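PDB 3DZD: transcriptional regulator (NtrC family) from Aquifex aeolicus, which probably acts as a phosphorylation-controlled AAA+ ATPase that activates transcription by sigma-54 RNA polymerase, captured here in its inactive state. Local coordinates for residues A[1-6]-A[18-23]; A[14-19]-A[101-106]. All coordinates share one frame; numbering follows the deposited sequence.

Contact 1 of 2, residues A[1-6]-A[18-23]; sequences KRVLVV and AILEEE
The backbone O of Leu20 accepts the N-H of Glu23 at 2.9 Å (Leu20 O to Glu23 N), while its side chain reaches strand 2-6. That bond lies where the chain leaves the helical run on its way to strand 26-30. No hydrogen bond passes between 1-6 and 18-23; the union is made by the Leu20 side chain. With CG anti to the carbonyl carbon (chi1 -68°) and CD1 anti to CA (chi2 170°), this side chain is extended and CD1 is its tip on two valines, two residues apart on the same face of the strand. Leu20 CD1 meets Val3 CG1 at 3.7 Å and lies almost as near the branch point, with Val3 CB to Leu20 CD1 at 3.9 Å. The second valine offers its other kind of methyl: Val5 CG2, the one anti to the carbonyl carbon, approaches Leu20 CD1 to 3.8 Å. The Leu20 side chain runs across Val3 at about a right angle and across Val5 at a slant. All three residues are buried, with Phe108 and Phe116 of helix 105-119 adding aromatic cover to Leu20 and Val3 respectively. Ile12, Thr13 and Leu16 of helix 10-22 also touch Val5. This packing of the helix on strand 2-6 is characteristic of the beta-alpha-beta unit 2-6, 10-22, 26-30 that opens a CheY-like receiver domain.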
loop_
_atom_site.group_PDB
_atom_site.type_symbol
_atom_site.label_atom_id
_atom_site.label_comp_id
_atom_site.label_asym_id
_atom_site.label_seq_id
_atom_site.Cartn_x
_atom_site.Cartn_y
_atom_site.Cartn_z
ATOM N N LYS A 1 -7.199 17.787 -14.061
ATOM C CA LYS A 1 -7.387 18.333 -12.722
ATOM C C LYS A 1 -8.531 19.336 -12.713
ATOM O O LYS A 1 -8.311 20.534 -12.894
ATOM C CB LYS A 1 -6.115 19.038 -12.250
ATOM C CG LYS A 1 -4.893 18.151 -12.166
ATOM C CD LYS A 1 -4.842 17.400 -10.852
ATOM C CE LYS A 1 -3.651 16.462 -10.824
ATOM N NZ LYS A 1 -2.432 17.133 -11.357
ATOM N N ARG A 2 -9.748 18.853 -12.493
ATOM C CA ARG A 2 -10.914 19.730 -12.491
ATOM C C ARG A 2 -11.239 20.301 -11.114
ATOM O O ARG A 2 -10.977 19.673 -10.092
ATOM C CB ARG A 2 -12.132 19.006 -13.048
ATOM C CG ARG A 2 -12.047 18.721 -14.528
ATOM C CD ARG A 2 -13.424 18.475 -15.094
ATOM N NE ARG A 2 -13.397 18.080 -16.499
ATOM C CZ ARG A 2 -13.032 18.879 -17.497
ATOM N NH1 ARG A 2 -12.637 20.124 -17.253
ATOM N NH2 ARG A 2 -13.051 18.428 -18.744
ATOM N N VAL A 3 -11.804 21.505 -11.098
ATOM C CA VAL A 3 -12.231 22.141 -9.856
ATOM C C VAL A 3 -13.529 22.893 -10.090
ATOM O O VAL A 3 -13.582 23.777 -10.936
ATOM C CB VAL A 3 -11.173 23.135 -9.325
ATOM C CG1 VAL A 3 -11.661 23.810 -8.045
ATOM C CG2 VAL A 3 -9.845 22.426 -9.090
ATOM N N LEU A 4 -14.578 22.539 -9.356
ATOM C CA LEU A 4 -15.846 23.249 -9.490
ATOM C C LEU A 4 -15.944 24.318 -8.421
ATOM O O LEU A 4 -15.810 24.027 -7.233
ATOM C CB LEU A 4 -17.045 22.295 -9.381
ATOM C CG LEU A 4 -18.433 22.954 -9.326
ATOM C CD1 LEU A 4 -18.794 23.624 -10.651
ATOM C CD2 LEU A 4 -19.505 21.952 -8.926
ATOM N N VAL A 5 -16.167 25.555 -8.855
ATOM C CA VAL A 5 -16.304 26.688 -7.947
ATOM C C VAL A 5 -17.754 27.145 -7.890
ATOM O O VAL A 5 -18.299 27.633 -8.884
ATOM C CB VAL A 5 -15.421 27.876 -8.375
ATOM C CG1 VAL A 5 -15.561 29.013 -7.376
ATOM C CG2 VAL A 5 -13.967 27.450 -8.478
ATOM N N VAL A 6 -18.372 26.966 -6.723
ATOM C CA VAL A 6 -19.765 27.342 -6.502
ATOM C C VAL A 6 -19.869 28.596 -5.630
ATOM O O VAL A 6 -19.531 28.560 -4.443
ATOM C CB VAL A 6 -20.539 26.210 -5.809
ATOM C CG1 VAL A 6 -22.016 26.535 -5.770
ATOM C CG2 VAL A 6 -20.300 24.891 -6.526
ATOM N N ALA A 18 -9.523 32.474 -12.769
ATOM C CA ALA A 18 -8.304 33.044 -13.328
ATOM C C ALA A 18 -7.100 32.430 -12.634
ATOM O O ALA A 18 -6.085 32.134 -13.264
ATOM C CB ALA A 18 -8.296 34.560 -13.167
ATOM N N ILE A 19 -7.233 32.222 -11.330
ATOM C CA ILE A 19 -6.149 31.688 -10.519
ATOM C C ILE A 19 -5.920 30.217 -10.808
ATOM O O ILE A 19 -4.791 29.802 -11.072
ATOM C CB ILE A 19 -6.424 31.904 -9.020
ATOM C CG1 ILE A 19 -6.380 33.402 -8.698
ATOM C CG2 ILE A 19 -5.421 31.140 -8.179
ATOM C CD1 ILE A 19 -7.195 33.795 -7.488
ATOM N N LEU A 20 -6.996 29.434 -10.769
ATOM C CA LEU A 20 -6.909 27.999 -11.003
ATOM C C LEU A 20 -6.332 27.724 -12.378
ATOM O O LEU A 20 -5.401 26.937 -12.522
ATOM C CB LEU A 20 -8.288 27.347 -10.878
ATOM C CG LEU A 20 -8.871 27.335 -9.462
ATOM C CD1 LEU A 20 -10.326 26.896 -9.469
ATOM C CD2 LEU A 20 -8.047 26.434 -8.555
ATOM N N GLU A 21 -6.899 28.372 -13.389
ATOM C CA GLU A 21 -6.446 28.196 -14.761
ATOM C C GLU A 21 -4.975 28.576 -14.894
ATOM O O GLU A 21 -4.214 27.909 -15.595
ATOM C CB GLU A 21 -7.298 29.037 -15.708
ATOM C CG GLU A 21 -7.061 28.759 -17.183
ATOM C CD GLU A 21 -7.952 29.601 -18.077
ATOM O OE1 GLU A 21 -8.912 30.213 -17.549
ATOM O OE2 GLU A 21 -7.693 29.654 -19.304
ATOM N N GLU A 22 -4.586 29.647 -14.204
ATOM C CA GLU A 22 -3.209 30.136 -14.206
ATOM C C GLU A 22 -2.233 29.135 -13.589
ATOM O O GLU A 22 -1.029 29.202 -13.834
ATOM C CB GLU A 22 -3.130 31.481 -13.468
ATOM C CG GLU A 22 -1.719 32.026 -13.253
ATOM C CD GLU A 22 -1.136 31.675 -11.887
ATOM O OE1 GLU A 22 -1.917 31.453 -10.936
ATOM O OE2 GLU A 22 0.109 31.634 -11.762
ATOM N N GLU A 23 -2.752 28.201 -12.801
ATOM C CA GLU A 23 -1.899 27.256 -12.086
ATOM C C GLU A 23 -1.975 25.841 -12.634
ATOM O O GLU A 23 -1.443 24.907 -12.038
ATOM C CB GLU A 23 -2.229 27.258 -10.596
ATOM C CG GLU A 23 -1.759 28.513 -9.882
ATOM C CD GLU A 23 -0.248 28.585 -9.776
ATOM O OE1 GLU A 23 0.389 27.510 -9.704
ATOM O OE2 GLU A 23 0.300 29.709 -9.752
#

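Contact 2 of 2, residues A[14-19]-A[101-106]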
loop_
_atom_site.group_PDB
_atom_site.type_symbol
_atom_site.label_atom_id
_atom_site.label_comp_id
_atom_site.label_asym_id
_atom_site.label_seq_id
_atom_site.Cartn_x
_atom_site.Cartn_y
_atom_site.Cartn_z
ATOM N N SER A 14 -14.863 34.396 -10.867
ATOM C CA SER A 14 -13.904 34.876 -11.853
ATOM C C SER A 14 -12.475 34.809 -11.326
ATOM O O SER A 14 -11.607 34.189 -11.939
ATOM C CB SER A 14 -14.235 36.307 -12.285
ATOM O OG SER A 14 -15.292 36.327 -13.228
ATOM N N SER A 15 -12.226 35.457 -10.197
ATOM C CA SER A 15 -10.883 35.471 -9.632
ATOM C C SER A 15 -10.352 34.050 -9.512
ATOM O O SER A 15 -9.291 33.729 -10.052
ATOM C CB SER A 15 -10.878 36.152 -8.266
ATOM O OG SER A 15 -11.253 37.510 -8.380
ATOM N N LEU A 16 -11.101 33.196 -8.819
ATOM C CA LEU A 16 -10.664 31.825 -8.600
ATOM C C LEU A 16 -10.415 31.105 -9.921
ATOM O O LEU A 16 -9.455 30.344 -10.048
ATOM C CB LEU A 16 -11.663 31.048 -7.743
ATOM C CG LEU A 16 -11.921 31.577 -6.331
ATOM C CD1 LEU A 16 -12.524 30.477 -5.489
ATOM C CD2 LEU A 16 -10.644 32.087 -5.690
ATOM N N SER A 17 -11.270 31.348 -10.907
ATOM C CA SER A 17 -11.085 30.707 -12.204
ATOM C C SER A 17 -9.795 31.174 -12.863
ATOM O O SER A 17 -9.066 30.372 -13.447
ATOM C CB SER A 17 -12.267 30.976 -13.127
ATOM O OG SER A 17 -13.442 30.403 -12.601
ATOM N N ALA A 18 -9.523 32.474 -12.769
ATOM C CA ALA A 18 -8.304 33.044 -13.328
ATOM C C ALA A 18 -7.100 32.430 -12.634
ATOM O O ALA A 18 -6.085 32.134 -13.264
ATOM C CB ALA A 18 -8.296 34.560 -13.167
ATOM N N ILE A 19 -7.233 32.222 -11.330
ATOM C CA ILE A 19 -6.149 31.688 -10.519
ATOM C C ILE A 19 -5.920 30.217 -10.808
ATOM O O ILE A 19 -4.791 29.802 -11.072
ATOM C CB ILE A 19 -6.424 31.904 -9.020
ATOM C CG1 ILE A 19 -6.380 33.402 -8.698
ATOM C CG2 ILE A 19 -5.421 31.140 -8.179
ATOM C CD1 ILE A 19 -7.195 33.795 -7.488
ATOM N N LYS A 101 -13.027 34.411 4.160
ATOM C CA LYS A 101 -12.849 35.674 3.461
ATOM C C LYS A 101 -12.447 36.727 4.489
ATOM O O LYS A 101 -12.966 36.733 5.598
ATOM C CB LYS A 101 -14.141 36.090 2.757
ATOM C CG LYS A 101 -14.489 35.240 1.558
ATOM C CD LYS A 101 -15.446 35.968 0.630
ATOM C CE LYS A 101 -16.903 35.701 0.974
ATOM N NZ LYS A 101 -17.434 34.489 0.281
ATOM N N PRO A 102 -11.485 37.590 4.137
ATOM C CA PRO A 102 -10.777 37.519 2.862
ATOM C C PRO A 102 -9.566 36.604 2.992
ATOM O O PRO A 102 -9.072 36.374 4.100
ATOM C CB PRO A 102 -10.303 38.963 2.643
ATOM C CG PRO A 102 -10.650 39.720 3.932
ATOM C CD PRO A 102 -10.983 38.694 4.963
ATOM N N PHE A 103 -9.096 36.083 1.866
ATOM C CA PHE A 103 -7.909 35.255 1.859
ATOM C C PHE A 103 -7.080 35.542 0.617
ATOM O O PHE A 103 -7.607 35.938 -0.422
ATOM C CB PHE A 103 -8.297 33.776 1.920
ATOM C CG PHE A 103 -9.257 33.361 0.851
ATOM C CD1 PHE A 103 -8.809 33.092 -0.434
ATOM C CD2 PHE A 103 -10.611 33.238 1.126
ATOM C CE1 PHE A 103 -9.698 32.712 -1.423
ATOM C CE2 PHE A 103 -11.503 32.857 0.146
ATOM C CZ PHE A 103 -11.049 32.596 -1.131
ATOM N N SER A 104 -5.775 35.341 0.727
ATOM C CA SER A 104 -4.861 35.653 -0.359
ATOM C C SER A 104 -4.834 34.552 -1.423
ATOM O O SER A 104 -5.364 33.453 -1.222
ATOM C CB SER A 104 -3.457 35.866 0.201
ATOM O OG SER A 104 -3.065 34.756 0.992
ATOM N N VAL A 105 -4.212 34.873 -2.555
ATOM C CA VAL A 105 -4.023 33.950 -3.663
ATOM C C VAL A 105 -3.216 32.762 -3.159
ATOM O O VAL A 105 -3.562 31.595 -3.381
ATOM C CB VAL A 105 -3.230 34.644 -4.802
ATOM C CG1 VAL A 105 -2.949 33.675 -5.950
ATOM C CG2 VAL A 105 -3.964 35.883 -5.298
ATOM N N GLU A 106 -2.130 33.084 -2.469
ATOM C CA GLU A 106 -1.243 32.099 -1.878
ATOM C C GLU A 106 -2.004 31.114 -0.980
ATOM O O GLU A 106 -1.815 29.908 -1.078
ATOM C CB GLU A 106 -0.143 32.816 -1.086
ATOM C CG GLU A 106 0.774 33.717 -1.929
ATOM C CD GLU A 106 0.114 35.020 -2.405
ATOM O OE1 GLU A 106 -0.661 35.633 -1.634
ATOM O OE2 GLU A 106 0.389 35.440 -3.554
#
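In the CheY-like receiver fold, the first and last helices pack side by side on one face of the central parallel sheet, and the contact between 14-19 and 101-106 lies where helix 10-22 meets the start of helix 105-119. Ser104 occupies the N-cap position of the latter, its OG making a weak hydrogen bond to the backbone N of Arg107. Just upstream, Lys101 precedes a cis peptide bond to Pro102 and forms a salt bridge to Asp51, probably the phosphoacceptor site as in related receivers. Between the two segments themselves the contact is wholly apolar. Leu16 is the buried member: its CD2 comes to the edge of the Phe103 ring, near the ring plane, and not over a face, at 4.4 Å from CE1. Phe108, one turn into helix 105-119, touches Leu16, Ile19 and Phe103 alike. Farther along, where the surface is more open, Ile19 points toward the start of helix 105-119. Its CG2 stands anti to the backbone N, as does CG1 of Val105 (chi1 177°); the two side chains cross at a slant, and Ile19 CG2 stops 4.2 Å from Val105 CG1.

Overall arrangement
Helix 10-22 serves both contacts, whose centres are 10 Å apart and which share Ala18 and Ile19. Contact 1 presses the helix down on strand 2-6, whereas contact 2 packs it against the start of helix 105-119, the last helix of the receiver domain. They are joined directly where Val5 CG1 lies 3.9 Å from Leu16 CD1, and Phe108 is common to the surroundings of both. The example illustrates how one amphipathic helix ties a sheet to a neighbouring helix. The centres of the two contacts lie about 34 and 38 Å from the centre of the elongated chain, in the receiver domain, whereas ADP occupies a pocket formed by later residues of the chain.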